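Local structure of neisseria adhesin A (Neisseria meningitidis, 4CJD) at residues L64-V67 with L68-H71; N23-I27 with N28-V32; V90-A93 with E94-D98; D38-G42 with Q43-R47. The protein probably mediates adhesion of the bacterium to human epithelial cells and its uptake by them, as a trimeric autotransporter of the outer membrane. All coordinates share one frame; numbering follows the deposited sequence.

Interaction 1: residues L64-V67 with L68-H71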
ATOM      1  N   LEU A  64     -14.338  21.298 -11.991  1.00 14.88           N
ATOM      2  CA  LEU A  64     -14.049  19.895 -12.284  1.00 13.99           C
ATOM      3  C   LEU A  64     -12.609  19.659 -12.792  1.00 11.16           C
ATOM      4  O   LEU A  64     -11.933  18.693 -12.388  1.00  9.82           O
ATOM      5  CB  LEU A  64     -15.067  19.376 -13.316  1.00  9.79           C
ATOM      6  CG  LEU A  64     -16.558  19.529 -12.924  1.00 18.41           C
ATOM      7  CD1 LEU A  64     -17.447  19.103 -14.061  1.00 17.26           C
ATOM      8  CD2 LEU A  64     -16.923  18.766 -11.666  1.00 16.38           C
ATOM      9  N   LYS A  65     -12.122  20.538 -13.658  1.00 13.03           N
ATOM     10  CA  LYS A  65     -10.754  20.338 -14.210  1.00 14.82           C
ATOM     11  C   LYS A  65      -9.694  20.344 -13.107  1.00 13.50           C
ATOM     12  O   LYS A  65      -8.825  19.478 -13.056  1.00 11.26           O
ATOM     13  CB  LYS A  65     -10.403  21.422 -15.268  1.00 12.12           C
ATOM     14  CG  LYS A  65     -11.299  21.370 -16.572  1.00 16.67           C
ATOM     15  CD  LYS A  65     -10.770  22.452 -17.664  1.00 22.74           C
ATOM     16  CE  LYS A  65     -11.721  22.799 -18.855  1.00 59.45           C
ATOM     17  NZ  LYS A  65     -11.570  24.173 -19.659  1.00 26.25           N
ATOM     18  N   GLU A  66      -9.780  21.321 -12.207  1.00 14.58           N
ATOM     19  CA  GLU A  66      -8.801  21.390 -11.162  1.00  9.70           C
ATOM     20  C   GLU A  66      -8.895  20.216 -10.193  1.00 10.49           C
ATOM     21  O   GLU A  66      -7.868  19.740  -9.690  1.00 12.26           O
ATOM     22  CB  GLU A  66      -8.930  22.720 -10.387  1.00 12.50           C
ATOM     23  CG  GLU A  66      -7.906  22.821  -9.248  1.00 13.11           C
ATOM     24  CD  GLU A  66      -6.472  22.740  -9.746  1.00 23.63           C
ATOM     25  OE1 GLU A  66      -6.240  23.030 -10.930  1.00 23.07           O
ATOM     26  OE2 GLU A  66      -5.583  22.340  -8.972  1.00 24.97           O
ATOM     27  N   VAL A  67     -10.110  19.763  -9.863  1.00 14.26           N
ATOM     28  CA  VAL A  67     -10.189  18.603  -8.957  1.00 13.69           C
ATOM     29  C   VAL A  67      -9.566  17.386  -9.671  1.00 14.26           C
ATOM     30  O   VAL A  67      -8.796  16.580  -9.074  1.00 10.35           O
ATOM     31  CB  VAL A  67     -11.674  18.286  -8.526  1.00 16.88           C
ATOM     32  CG1 VAL A  67     -11.734  17.007  -7.641  1.00 13.26           C
ATOM     33  CG2 VAL A  67     -12.271  19.493  -7.733  1.00  9.25           C
ATOM     34  N   LEU A  68      -9.880  17.234 -10.949  1.00  9.17           N
ATOM     35  CA  LEU A  68      -9.266  16.114 -11.677  1.00 16.40           C
ATOM     36  C   LEU A  68      -7.732  16.221 -11.669  1.00 14.97           C
ATOM     37  O   LEU A  68      -7.043  15.206 -11.487  1.00 13.02           O
ATOM     38  CB  LEU A  68      -9.789  16.034 -13.108  1.00 14.95           C
ATOM     39  CG  LEU A  68     -11.172  15.397 -13.276  1.00 21.65           C
ATOM     40  CD1 LEU A  68     -11.713  15.674 -14.671  1.00 21.71           C
ATOM     41  CD2 LEU A  68     -11.118  13.918 -13.014  1.00 13.23           C
ATOM     42  N   ALA A  69      -7.176  17.432 -11.832  1.00 11.19           N
ATOM     43  CA  ALA A  69      -5.699  17.573 -11.769  1.00  9.94           C
ATOM     44  C   ALA A  69      -5.130  17.172 -10.403  1.00 16.13           C
ATOM     45  O   ALA A  69      -4.035  16.579 -10.307  1.00 13.10           O
ATOM     46  CB  ALA A  69      -5.236  19.033 -12.106  1.00 10.15           C
ATOM     47  N   GLN A  70      -5.858  17.510  -9.343  1.00 15.19           N
ATOM     48  CA  GLN A  70      -5.450  17.119  -7.994  1.00  9.86           C
ATOM     49  C   GLN A  70      -5.490  15.620  -7.827  1.00  9.93           C
ATOM     50  O   GLN A  70      -4.632  15.040  -7.173  1.00 10.26           O
ATOM     51  CB  GLN A  70      -6.374  17.792  -6.938  1.00 12.82           C
ATOM     52  CG  GLN A  70      -6.093  19.308  -6.775  1.00 12.84           C
ATOM     53  CD  GLN A  70      -6.932  19.933  -5.656  1.00 15.08           C
ATOM     54  OE1 GLN A  70      -7.782  19.269  -5.046  1.00 14.47           O
ATOM     55  NE2 GLN A  70      -6.677  21.208  -5.375  1.00 13.96           N
ATOM     56  N   HIS A  71      -6.516  14.980  -8.383  1.00  9.72           N
ATOM     57  CA  HIS A  71      -6.562  13.511  -8.403  1.00 17.94           C
ATOM     58  C   HIS A  71      -5.426  12.863  -9.191  1.00 15.70           C
ATOM     59  O   HIS A  71      -4.853  11.888  -8.732  1.00 11.69           O
ATOM     60  CB  HIS A  71      -7.920  13.056  -8.908  1.00  9.73           C
ATOM     61  CG  HIS A  71      -8.991  13.320  -7.908  1.00  9.53           C
ATOM     62  ND1 HIS A  71     -10.303  12.927  -8.079  1.00 11.59           N
ATOM     63  CD2 HIS A  71      -8.945  13.998  -6.726  1.00  9.49           C
ATOM     64  CE1 HIS A  71     -11.008  13.292  -7.018  1.00 13.26           C
ATOM     65  NE2 HIS A  71     -10.207  13.938  -6.177  1.00 10.00           N
TER

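Interaction 2: residues N23-I27 with N28-V32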
ATOM      1  N   ASN A  23     -22.420  26.277 -16.330  1.00 14.79           N
ATOM      2  CA  ASN A  23     -21.655  25.070 -16.618  1.00 13.96           C
ATOM      3  C   ASN A  23     -20.186  25.365 -16.783  1.00 13.44           C
ATOM      4  O   ASN A  23     -19.314  24.592 -16.341  1.00 16.64           O
ATOM      5  CB  ASN A  23     -22.196  24.394 -17.881  1.00 14.55           C
ATOM      6  CG  ASN A  23     -23.568  23.773 -17.653  1.00 21.66           C
ATOM      7  OD1 ASN A  23     -23.984  23.626 -16.530  1.00 24.69           O
ATOM      8  ND2 ASN A  23     -24.263  23.440 -18.714  1.00 15.49           N
ATOM      9  N   THR A  24     -19.881  26.485 -17.431  1.00 13.93           N
ATOM     10  CA  THR A  24     -18.472  26.886 -17.590  1.00 13.62           C
ATOM     11  C   THR A  24     -17.812  27.135 -16.220  1.00 16.54           C
ATOM     12  O   THR A  24     -16.682  26.678 -15.973  1.00 13.71           O
ATOM     13  CB  THR A  24     -18.396  28.135 -18.526  1.00 17.58           C
ATOM     14  OG1 THR A  24     -19.005  27.780 -19.768  1.00 20.41           O
ATOM     15  CG2 THR A  24     -16.946  28.618 -18.754  1.00 18.27           C
ATOM     16  N   GLN A  25     -18.529  27.778 -15.279  1.00 15.90           N
ATOM     17  CA  GLN A  25     -17.991  27.880 -13.914  1.00 13.19           C
ATOM     18  C   GLN A  25     -17.860  26.525 -13.215  1.00 14.76           C
ATOM     19  O   GLN A  25     -16.869  26.285 -12.502  1.00 11.95           O
ATOM     20  CB  GLN A  25     -18.859  28.812 -13.042  1.00 15.31           C
ATOM     21  CG  GLN A  25     -18.775  30.266 -13.436  1.00 21.06           C
ATOM     22  CD  GLN A  25     -19.436  31.187 -12.429  1.00 18.84           C
ATOM     23  OE1 GLN A  25     -20.552  30.937 -11.971  1.00 18.63           O
ATOM     24  NE2 GLN A  25     -18.754  32.265 -12.091  1.00 16.88           N
ATOM     25  N   ASP A  26     -18.847  25.633 -13.399  1.00 12.63           N
ATOM     26  CA  ASP A  26     -18.706  24.276 -12.879  1.00 15.15           C
ATOM     27  C   ASP A  26     -17.444  23.594 -13.382  1.00 17.86           C
ATOM     28  O   ASP A  26     -16.727  22.893 -12.635  1.00 13.24           O
ATOM     29  CB  ASP A  26     -19.911  23.393 -13.252  1.00 12.03           C
ATOM     30  CG  ASP A  26     -21.086  23.625 -12.355  1.00 23.86           C
ATOM     31  OD1 ASP A  26     -20.948  24.376 -11.368  1.00 21.84           O
ATOM     32  OD2 ASP A  26     -22.135  23.062 -12.633  1.00 26.59           O
ATOM     33  N   ILE A  27     -17.159  23.785 -14.654  1.00 11.78           N
ATOM     34  CA  ILE A  27     -15.999  23.099 -15.242  1.00 12.50           C
ATOM     35  C   ILE A  27     -14.662  23.745 -14.885  1.00 15.17           C
ATOM     36  O   ILE A  27     -13.651  23.058 -14.602  1.00 13.46           O
ATOM     37  CB  ILE A  27     -16.160  23.018 -16.784  1.00 11.36           C
ATOM     38  CG1 ILE A  27     -17.273  22.011 -17.134  1.00 14.82           C
ATOM     39  CG2 ILE A  27     -14.824  22.590 -17.519  1.00 11.17           C
ATOM     40  CD1 ILE A  27     -17.787  22.192 -18.600  1.00 12.74           C
ATOM     41  N   ASN A  28     -14.649  25.063 -14.878  1.00 11.30           N
ATOM     42  CA  ASN A  28     -13.380  25.803 -14.747  1.00 15.81           C
ATOM     43  C   ASN A  28     -13.187  26.434 -13.398  1.00 14.79           C
ATOM     44  O   ASN A  28     -12.090  26.886 -13.077  1.00 11.76           O
ATOM     45  CB  ASN A  28     -13.274  26.894 -15.816  1.00 15.52           C
ATOM     46  CG  ASN A  28     -13.246  26.309 -17.217  1.00 21.29           C
ATOM     47  OD1 ASN A  28     -12.330  25.608 -17.562  1.00 22.04           O
ATOM     48  ND2 ASN A  28     -14.287  26.540 -17.988  1.00 21.09           N
ATOM     49  N   GLY A  29     -14.232  26.481 -12.580  1.00 12.35           N
ATOM     50  CA  GLY A  29     -13.997  26.999 -11.228  1.00 14.47           C
ATOM     51  C   GLY A  29     -14.459  28.437 -11.085  1.00 18.43           C
ATOM     52  O   GLY A  29     -14.702  29.118 -12.094  1.00 15.21           O
ATOM     53  N   PHE A  30     -14.630  28.916  -9.851  1.00 14.62           N
ATOM     54  CA  PHE A  30     -14.824  30.352  -9.676  1.00 13.40           C
ATOM     55  C   PHE A  30     -14.241  30.766  -8.341  1.00 14.43           C
ATOM     56  O   PHE A  30     -13.860  29.920  -7.488  1.00 13.92           O
ATOM     57  CB  PHE A  30     -16.314  30.751  -9.770  1.00 14.00           C
ATOM     58  CG  PHE A  30     -17.153  30.199  -8.632  1.00 18.99           C
ATOM     59  CD1 PHE A  30     -17.582  28.865  -8.655  1.00 16.92           C
ATOM     60  CD2 PHE A  30     -17.492  30.998  -7.537  1.00 14.61           C
ATOM     61  CE1 PHE A  30     -18.348  28.331  -7.612  1.00 13.48           C
ATOM     62  CE2 PHE A  30     -18.267  30.479  -6.464  1.00 14.67           C
ATOM     63  CZ  PHE A  30     -18.714  29.146  -6.515  1.00 14.04           C
ATOM     64  N   LYS A  31     -14.128  32.068  -8.153  1.00 15.47           N
ATOM     65  CA  LYS A  31     -13.498  32.580  -6.941  1.00 14.73           C
ATOM     66  C   LYS A  31     -14.243  33.785  -6.456  1.00 15.78           C
ATOM     67  O   LYS A  31     -15.115  34.328  -7.170  1.00 16.32           O
ATOM     68  CB  LYS A  31     -12.054  32.943  -7.221  1.00 14.78           C
ATOM     69  CG  LYS A  31     -11.901  34.143  -8.150  1.00 15.58           C
ATOM     70  CD  LYS A  31     -10.402  34.295  -8.511  1.00 16.35           C
ATOM     71  CE  LYS A  31     -10.112  35.526  -9.297  1.00 21.56           C
ATOM     72  NZ  LYS A  31     -10.815  35.543 -10.595  1.00 22.39           N
ATOM     73  N   VAL A  32     -13.887  34.233  -5.250  1.00 16.41           N
ATOM     74  CA  VAL A  32     -14.539  35.376  -4.661  1.00 17.36           C
ATOM     75  C   VAL A  32     -14.410  36.545  -5.619  1.00 18.18           C
ATOM     76  O   VAL A  32     -13.324  36.823  -6.177  1.00 18.14           O
ATOM     77  CB  VAL A  32     -13.956  35.738  -3.282  1.00 17.82           C
ATOM     78  CG1 VAL A  32     -14.576  37.095  -2.739  1.00 19.26           C
ATOM     79  CG2 VAL A  32     -14.147  34.560  -2.262  1.00 17.14           C
TER

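Interaction 3: residues V90-A93 with E94-D98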
ATOM      1  N   VAL A  90       9.091  -7.264  -0.226  1.00 37.41           N
ATOM      2  CA  VAL A  90       9.979  -8.244  -0.828  1.00 40.51           C
ATOM      3  C   VAL A  90      11.303  -8.334  -0.067  1.00 42.94           C
ATOM      4  O   VAL A  90      11.779  -9.425   0.208  1.00 50.33           O
ATOM      5  CB  VAL A  90      10.268  -7.909  -2.293  1.00 39.55           C
ATOM      6  CG1 VAL A  90      11.307  -8.860  -2.857  1.00 42.20           C
ATOM      7  CG2 VAL A  90       9.001  -7.989  -3.101  1.00 40.51           C
ATOM      8  N   LYS A  91      11.889  -7.186   0.268  1.00 40.98           N
ATOM      9  CA  LYS A  91      13.161  -7.165   0.976  1.00 45.77           C
ATOM     10  C   LYS A  91      12.979  -7.786   2.348  1.00 48.10           C
ATOM     11  O   LYS A  91      13.794  -8.595   2.775  1.00 47.40           O
ATOM     12  CB  LYS A  91      13.710  -5.739   1.084  1.00 49.98           C
ATOM     13  CG  LYS A  91      14.050  -5.132  -0.285  1.00 56.12           C
ATOM     14  CD  LYS A  91      14.705  -3.751  -0.192  1.00 61.40           C
ATOM     15  CE  LYS A  91      16.223  -3.804  -0.446  1.00 69.15           C
ATOM     16  NZ  LYS A  91      16.590  -4.292  -1.818  1.00 71.13           N
ATOM     17  N   THR A  92      11.886  -7.431   3.016  1.00 45.66           N
ATOM     18  CA  THR A  92      11.564  -8.016   4.309  1.00 44.56           C
ATOM     19  C   THR A  92      11.347  -9.530   4.192  1.00 47.10           C
ATOM     20  O   THR A  92      11.889 -10.295   4.992  1.00 49.78           O
ATOM     21  CB  THR A  92      10.332  -7.345   4.931  1.00 40.08           C
ATOM     22  OG1 THR A  92      10.651  -5.981   5.210  1.00 40.57           O
ATOM     23  CG2 THR A  92       9.981  -7.996   6.229  1.00 40.54           C
ATOM     24  N   ALA A  93      10.597  -9.977   3.188  1.00 43.96           N
ATOM     25  CA  ALA A  93      10.394 -11.419   3.030  1.00 50.36           C
ATOM     26  C   ALA A  93      11.708 -12.164   2.788  1.00 55.92           C
ATOM     27  O   ALA A  93      11.903 -13.266   3.309  1.00 59.49           O
ATOM     28  CB  ALA A  93       9.435 -11.703   1.914  1.00 40.59           C
ATOM     29  N   GLU A  94      12.600 -11.580   1.991  1.00 56.71           N
ATOM     30  CA  GLU A  94      13.883 -12.221   1.714  1.00 56.76           C
ATOM     31  C   GLU A  94      14.669 -12.377   3.003  1.00 56.29           C
ATOM     32  O   GLU A  94      15.183 -13.452   3.299  1.00 61.27           O
ATOM     33  CB  GLU A  94      14.691 -11.421   0.693  1.00 59.08           C
ATOM     34  CG  GLU A  94      14.100 -11.448  -0.706  1.00 65.18           C
ATOM     35  CD  GLU A  94      14.735 -10.439  -1.657  1.00 70.41           C
ATOM     36  OE1 GLU A  94      15.407  -9.492  -1.183  1.00 73.66           O
ATOM     37  OE2 GLU A  94      14.547 -10.593  -2.885  1.00 69.54           O
ATOM     38  N   VAL A  95      14.751 -11.299   3.774  1.00 52.37           N
ATOM     39  CA  VAL A  95      15.459 -11.337   5.043  1.00 52.09           C
ATOM     40  C   VAL A  95      14.832 -12.383   5.966  1.00 56.33           C
ATOM     41  O   VAL A  95      15.544 -13.172   6.599  1.00 57.04           O
ATOM     42  CB  VAL A  95      15.458  -9.967   5.740  1.00 48.49           C
ATOM     43  CG1 VAL A  95      15.887 -10.107   7.184  1.00 48.56           C
ATOM     44  CG2 VAL A  95      16.365  -9.000   5.009  1.00 49.39           C
ATOM     45  N   VAL A  96      13.503 -12.417   6.011  1.00 56.45           N
ATOM     46  CA  VAL A  96      12.814 -13.329   6.922  1.00 58.36           C
ATOM     47  C   VAL A  96      13.086 -14.788   6.556  1.00 62.58           C
ATOM     48  O   VAL A  96      13.306 -15.618   7.432  1.00 64.18           O
ATOM     49  CB  VAL A  96      11.291 -13.067   6.940  1.00 54.87           C
ATOM     50  CG1 VAL A  96      10.567 -14.206   7.657  1.00 51.86           C
ATOM     51  CG2 VAL A  96      10.994 -11.722   7.605  1.00 44.46           C
ATOM     52  N   ASN A  97      13.088 -15.094   5.264  1.00 62.81           N
ATOM     53  CA  ASN A  97      13.388 -16.444   4.817  1.00 63.07           C
ATOM     54  C   ASN A  97      14.810 -16.835   5.225  1.00 68.18           C
ATOM     55  O   ASN A  97      15.044 -17.937   5.742  1.00 65.12           O
ATOM     56  CB  ASN A  97      13.198 -16.565   3.304  1.00 62.79           C
ATOM     57  CG  ASN A  97      11.738 -16.396   2.879  1.00 66.29           C
ATOM     58  OD1 ASN A  97      10.818 -16.714   3.632  1.00 68.82           O
ATOM     59  ND2 ASN A  97      11.525 -15.889   1.668  1.00 66.50           N
ATOM     60  N   ASP A  98      15.746 -15.911   5.013  1.00 70.37           N
ATOM     61  CA  ASP A  98      17.124 -16.077   5.463  1.00 71.40           C
ATOM     62  C   ASP A  98      17.190 -16.398   6.948  1.00 70.46           C
ATOM     63  O   ASP A  98      17.893 -17.323   7.371  1.00 71.65           O
ATOM     64  CB  ASP A  98      17.938 -14.815   5.184  1.00 73.89           C
ATOM     65  CG  ASP A  98      18.265 -14.651   3.726  1.00 76.95           C
ATOM     66  OD1 ASP A  98      18.074 -15.627   2.970  1.00 77.53           O
ATOM     67  OD2 ASP A  98      18.725 -13.552   3.341  1.00 78.35           O
TER

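Interaction 4: residues D38-G42 with Q43-R47. Unlike the reference sequence in segment 38-42: Glu40 (reference Asn). Unlike the reference sequence in segment 43-47: Gln43 (reference Lys), Pro44 (reference Ile), Lys45 (reference Thr), Gly46 (reference Arg), Arg47 (reference Lys).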
ATOM      1  N   ASP A  38     -27.794  34.513 -12.906  1.00 30.48           N
ATOM      2  CA  ASP A  38     -29.029  33.759 -13.018  1.00 30.38           C
ATOM      3  C   ASP A  38     -29.979  34.553 -13.892  1.00 29.42           C
ATOM      4  O   ASP A  38     -29.610  35.579 -14.460  1.00 31.83           O
ATOM      5  CB  ASP A  38     -29.646  33.467 -11.654  1.00 34.48           C
ATOM      6  CG  ASP A  38     -30.174  34.723 -10.950  1.00 42.65           C
ATOM      7  OD1 ASP A  38     -29.900  35.869 -11.388  1.00 44.95           O
ATOM      8  OD2 ASP A  38     -30.874  34.551  -9.932  1.00 47.43           O
ATOM      9  N   ILE A  39     -31.196  34.051 -14.004  1.00 32.37           N
ATOM     10  CA  ILE A  39     -32.207  34.673 -14.821  1.00 36.34           C
ATOM     11  C   ILE A  39     -33.267  35.219 -13.887  1.00 40.36           C
ATOM     12  O   ILE A  39     -33.723  34.504 -12.991  1.00 41.43           O
ATOM     13  CB  ILE A  39     -32.832  33.663 -15.794  1.00 35.44           C
ATOM     14  CG1 ILE A  39     -31.865  33.333 -16.938  1.00 31.39           C
ATOM     15  CG2 ILE A  39     -34.156  34.198 -16.316  1.00 32.65           C
ATOM     16  CD1 ILE A  39     -31.836  34.410 -18.039  1.00 32.61           C
ATOM     17  N   GLU A  40     -33.634  36.484 -14.083  1.00 41.83           N
ATOM     18  CA  GLU A  40     -34.681  37.123 -13.296  1.00 49.44           C
ATOM     19  C   GLU A  40     -35.532  38.009 -14.206  1.00 52.19           C
ATOM     20  O   GLU A  40     -35.000  38.826 -14.970  1.00 47.06           O
ATOM     21  CB  GLU A  40     -34.077  37.944 -12.156  1.00 53.62           C
ATOM     22  CG  GLU A  40     -33.355  37.108 -11.115  1.00 58.75           C
ATOM     23  CD  GLU A  40     -32.539  37.955 -10.154  1.00 66.79           C
ATOM     24  OE1 GLU A  40     -32.759  39.193 -10.128  1.00 73.57           O
ATOM     25  OE2 GLU A  40     -31.679  37.385  -9.435  1.00 64.15           O
ATOM     26  N   ASN A  41     -36.851  37.839 -14.135  1.00 58.96           N
ATOM     27  CA  ASN A  41     -37.744  38.519 -15.062  1.00 64.46           C
ATOM     28  C   ASN A  41     -37.268  38.247 -16.484  1.00 59.64           C
ATOM     29  O   ASN A  41     -37.188  39.167 -17.309  1.00 59.99           O
ATOM     30  CB  ASN A  41     -37.794  40.029 -14.788  1.00 75.08           C
ATOM     31  CG  ASN A  41     -38.037  40.358 -13.319  1.00 85.92           C
ATOM     32  OD1 ASN A  41     -38.496  39.516 -12.542  1.00 89.31           O
ATOM     33  ND2 ASN A  41     -37.733  41.595 -12.935  1.00 90.30           N
ATOM     34  N   GLY A  42     -36.888  36.991 -16.744  1.00 52.83           N
ATOM     35  CA  GLY A  42     -36.391  36.587 -18.048  1.00 47.00           C
ATOM     36  C   GLY A  42     -35.136  37.308 -18.526  1.00 47.77           C
ATOM     37  O   GLY A  42     -34.724  37.160 -19.698  1.00 43.58           O
ATOM     38  N   GLN A  43     -34.530  38.102 -17.635  1.00 46.30           N
ATOM     39  CA  GLN A  43     -33.278  38.783 -17.949  1.00 43.04           C
ATOM     40  C   GLN A  43     -32.132  38.158 -17.144  1.00 40.47           C
ATOM     41  O   GLN A  43     -32.323  37.739 -16.001  1.00 43.91           O
ATOM     42  CB  GLN A  43     -33.377  40.293 -17.665  1.00 46.41           C
ATOM     43  CG  GLN A  43     -34.412  41.055 -18.525  1.00 51.05           C
ATOM     44  CD  GLN A  43     -34.396  40.612 -19.978  1.00 53.00           C
ATOM     45  OE1 GLN A  43     -33.415  40.813 -20.707  1.00 47.37           O
ATOM     46  NE2 GLN A  43     -35.479  39.973 -20.398  1.00 58.92           N
ATOM     47  N   PRO A  44     -30.937  38.087 -17.741  1.00 36.95           N
ATOM     48  CA  PRO A  44     -29.749  37.675 -16.982  1.00 37.85           C
ATOM     49  C   PRO A  44     -29.377  38.712 -15.920  1.00 41.46           C
ATOM     50  O   PRO A  44     -29.433  39.912 -16.174  1.00 42.69           O
ATOM     51  CB  PRO A  44     -28.659  37.572 -18.051  1.00 34.70           C
ATOM     52  CG  PRO A  44     -29.176  38.300 -19.229  1.00 38.06           C
ATOM     53  CD  PRO A  44     -30.654  38.268 -19.175  1.00 38.68           C
ATOM     54  N   LYS A  45     -29.019  38.243 -14.732  1.00 42.17           N
ATOM     55  CA  LYS A  45     -28.679  39.120 -13.627  1.00 38.34           C
ATOM     56  C   LYS A  45     -27.414  38.603 -12.977  1.00 35.14           C
ATOM     57  O   LYS A  45     -27.325  37.416 -12.635  1.00 31.31           O
ATOM     58  CB  LYS A  45     -29.814  39.188 -12.604  1.00 40.16           C
ATOM     59  CG  LYS A  45     -29.587  40.182 -11.469  1.00 46.81           C
ATOM     60  CD  LYS A  45     -29.477  41.610 -11.980  1.00 57.90           C
ATOM     61  CE  LYS A  45     -29.617  42.630 -10.848  1.00 66.16           C
ATOM     62  NZ  LYS A  45     -28.429  42.605  -9.946  1.00 69.15           N
ATOM     63  N   GLY A  46     -26.432  39.488 -12.818  1.00 32.90           N
ATOM     64  CA  GLY A  46     -25.172  39.101 -12.217  1.00 32.75           C
ATOM     65  C   GLY A  46     -25.046  39.618 -10.802  1.00 29.89           C
ATOM     66  O   GLY A  46     -25.628  40.626 -10.466  1.00 29.07           O
ATOM     67  N   ARG A  47     -24.299  38.900  -9.959  1.00 31.91           N
ATOM     68  CA  ARG A  47     -23.926  39.413  -8.649  1.00 28.78           C
ATOM     69  C   ARG A  47     -22.538  38.840  -8.296  1.00 28.26           C
ATOM     70  O   ARG A  47     -22.130  37.834  -8.857  1.00 22.09           O
ATOM     71  CB  ARG A  47     -24.978  39.034  -7.597  1.00 29.00           C
ATOM     72  CG  ARG A  47     -24.953  37.547  -7.300  1.00 31.28           C
ATOM     73  CD  ARG A  47     -26.050  37.122  -6.313  1.00 31.38           C
ATOM     74  NE  ARG A  47     -25.968  35.671  -6.174  1.00 34.54           N
ATOM     75  CZ  ARG A  47     -25.084  35.050  -5.396  1.00 35.16           C
ATOM     76  NH1 ARG A  47     -24.193  35.758  -4.670  1.00 29.44           N
ATOM     77  NH2 ARG A  47     -25.088  33.715  -5.352  1.00 30.45           N
TER

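Interaction 1: residues L64-V67 with L68-H71
Val67 turns CG1 anti to its own backbone N (chi1 177°), and His71, one helical turn on, swings its ring beside the backbone N (chi1 -71°), which lays the valine methyl over one face of the imidazole. The two side chains run alongside each other in the same direction, on the first two turns of the long coiled-coil helix 64-113. Val67 CG1 sits 4.0 Å from the centroid of the His71 ring, a CH-pi contact displaced from the ring centre to the side of NE2 and CE1. Val67 O comes over a face of the same ring while it accepts the His71 N-H at 2.9 Å from N to O. Three more i to i+4 backbone bonds, from Leu68, Ala69 and Gln70 back to Leu64, Lys65 and Glu66, complete the helical ladder. Leu64 and Leu68 pack on leucines of both neighbouring subunits, and His71 on His71 of the second, so this flank faces the trimer interface. NE2 of the buried His71 is hydrogen-bonded to Asp72 OD1 of the third subunit, which helps fix the ring's rotation. On the outer flank the Glu66 chain bends at its second torsion and crosses the extended Gln70 at about a right angle, carboxylate and amide planes 88° apart. There Glu66 OE2 rests 3.8 Å from Gln70 CG.

Interaction 2: residues N23-I27 with N28-V32
Asn28 bends back over the last turn of helix 9-28, and both its nitrogens turn to one acceptor, Thr24 O. The main-chain bond is the firmer, 2.8 Å from Asn28 N to Thr24 O. With CG beside the backbone N (chi1 -63°), the amide is carried back toward the preceding turn, where Asn28 ND2 makes a weak, bent bond of 3.1 Å to Thr24 O. The same ND2 lies 3.5 Å from Thr24 CG2, while Asn28 OD1 takes a hydrogen bond from Lys65. Gly29 is the first residue to leave the helix. At its backbone angles (phi 101°, positive) a side chain would run into the carbonyl O of Asn28, which accounts for the glycine; Gly29 N donates to Gln25 O at 2.6 Å. Phe30 follows in an extended conformation, its CB pointing back to the helix and meeting Gln25 NE2 at 3.7 Å. The amide and ring planes are 31° apart, and the same NE2 makes a weak hydrogen bond to Thr35 O. Lys31 turns away and forms a salt bridge with Asp34. This helix C-terminus belongs to the head domain. Helix 64-113 begins beside Asp26 and Ile27, and Ile27 packs on Ile27 of the third subunit; on the loop that leads to strand 35-40, Phe30 and Val32 pack on Val54 of helix 51-56.

Interaction 3: residues V90-A93 with E94-D98
Four i to i+4 backbone bonds, from Val90 O to Glu94 N through Ala93 O to Asn97 N, all 2.9 to 3.0 Å long, make 90-98 a regular turn-by-turn piece of the trimeric coiled coil. On the side facing the partner subunits, Thr92 CG2 meets Val96 CG2 at 4.1 Å, the two side chains crossing at a slant. With CG1 of Val96 anti to the backbone N (chi1 168°), CG2 falls beside that N, and Val96 CG2 lies 3.1 Å from Thr92 O. Thr92 packs on Thr92 of both other subunits. Val96 continues the interface against Val95 of the second subunit and Val96 of the third. On the outer side the extended Glu94 chain runs back along the helix: its CG passes 3.2 Å from Val90 O and its OE2 lies 3.7 Å from Val90 CG1. Lys91 NZ stays 5.4 Å from Glu94 OE1, so the opposite charges are near but do not touch. The contact is thus largely apolar toward the neighbouring helices, the hydroxyl of Thr92 being hydrogen-bonded through OG1 to Ala88 O within its own helix, and charged toward solvent, where any pull between Lys91 and Glu94 is probably modest at that separation.

Interaction 4: residues D38-G42 with Q43-R47
Gln43 O accepts the N-H of Glu40 at 2.6 Å from N to O, an almost straight bond (174°), and also receives a CA-H contact from Ile39. In return Gln43 N donates to Glu40 O at 2.8 Å, from above the carbonyl plane rather than within it. This pair closes a tight beta hairpin through a type I' turn, with Asn41 and Gly42 at its corners, both at positive phi. Farther along, Asp38 and Lys45 form the next hydrogen-bonded pair: Lys45 N reaches Asp38 O at 2.7 Å, and Asp38 N reaches Lys45 O at 3.0 Å. On the face with Asp38 and Glu40, Lys45 sets CG anti to its backbone N (chi1 -175°), bringing it 3.6 Å from Glu40 OE1, while Asp38 OD1 lies 3.5 Å from Lys45 CB. The Lys45 chain then bends away, so NZ makes no contact with the Glu40 carboxylate. On the opposite face Ile39 CD1 touches Pro44 CD at 4.2 Å. The hairpin of strands 35-40 and 43-48 is part of the head domain, its Ile39 and Pro44 face against Val18 of helix 9-28. Gln43 OE1 is hydrogen-bonded to Lys14 NZ of that helix, and Arg47 forms a salt bridge to Asp53 of helix 51-56.

In the fold
Interactions 1 and 2 touch where the chain returns from the head's outer structures to the trimer: Lys65 NZ is hydrogen-bonded to Asn28 OD1 at 2.7 Å, and Leu64 N to Asp26 O at 2.9 Å, so the end of helix 9-28 meets the start of helix 64-113. Between chains, Lys65 NZ also forms a salt bridge with Asp26 OD2 of the second subunit, tying this junction to its neighbour. Interaction 4 lies beside interaction 2, nearest atoms about 7 Å apart, on the hairpin outside the trimer interface. Interaction 3 continues the helix of interaction 1, their centres about 40 Å apart, and lies about 68 Å, centre to centre, from interaction 4.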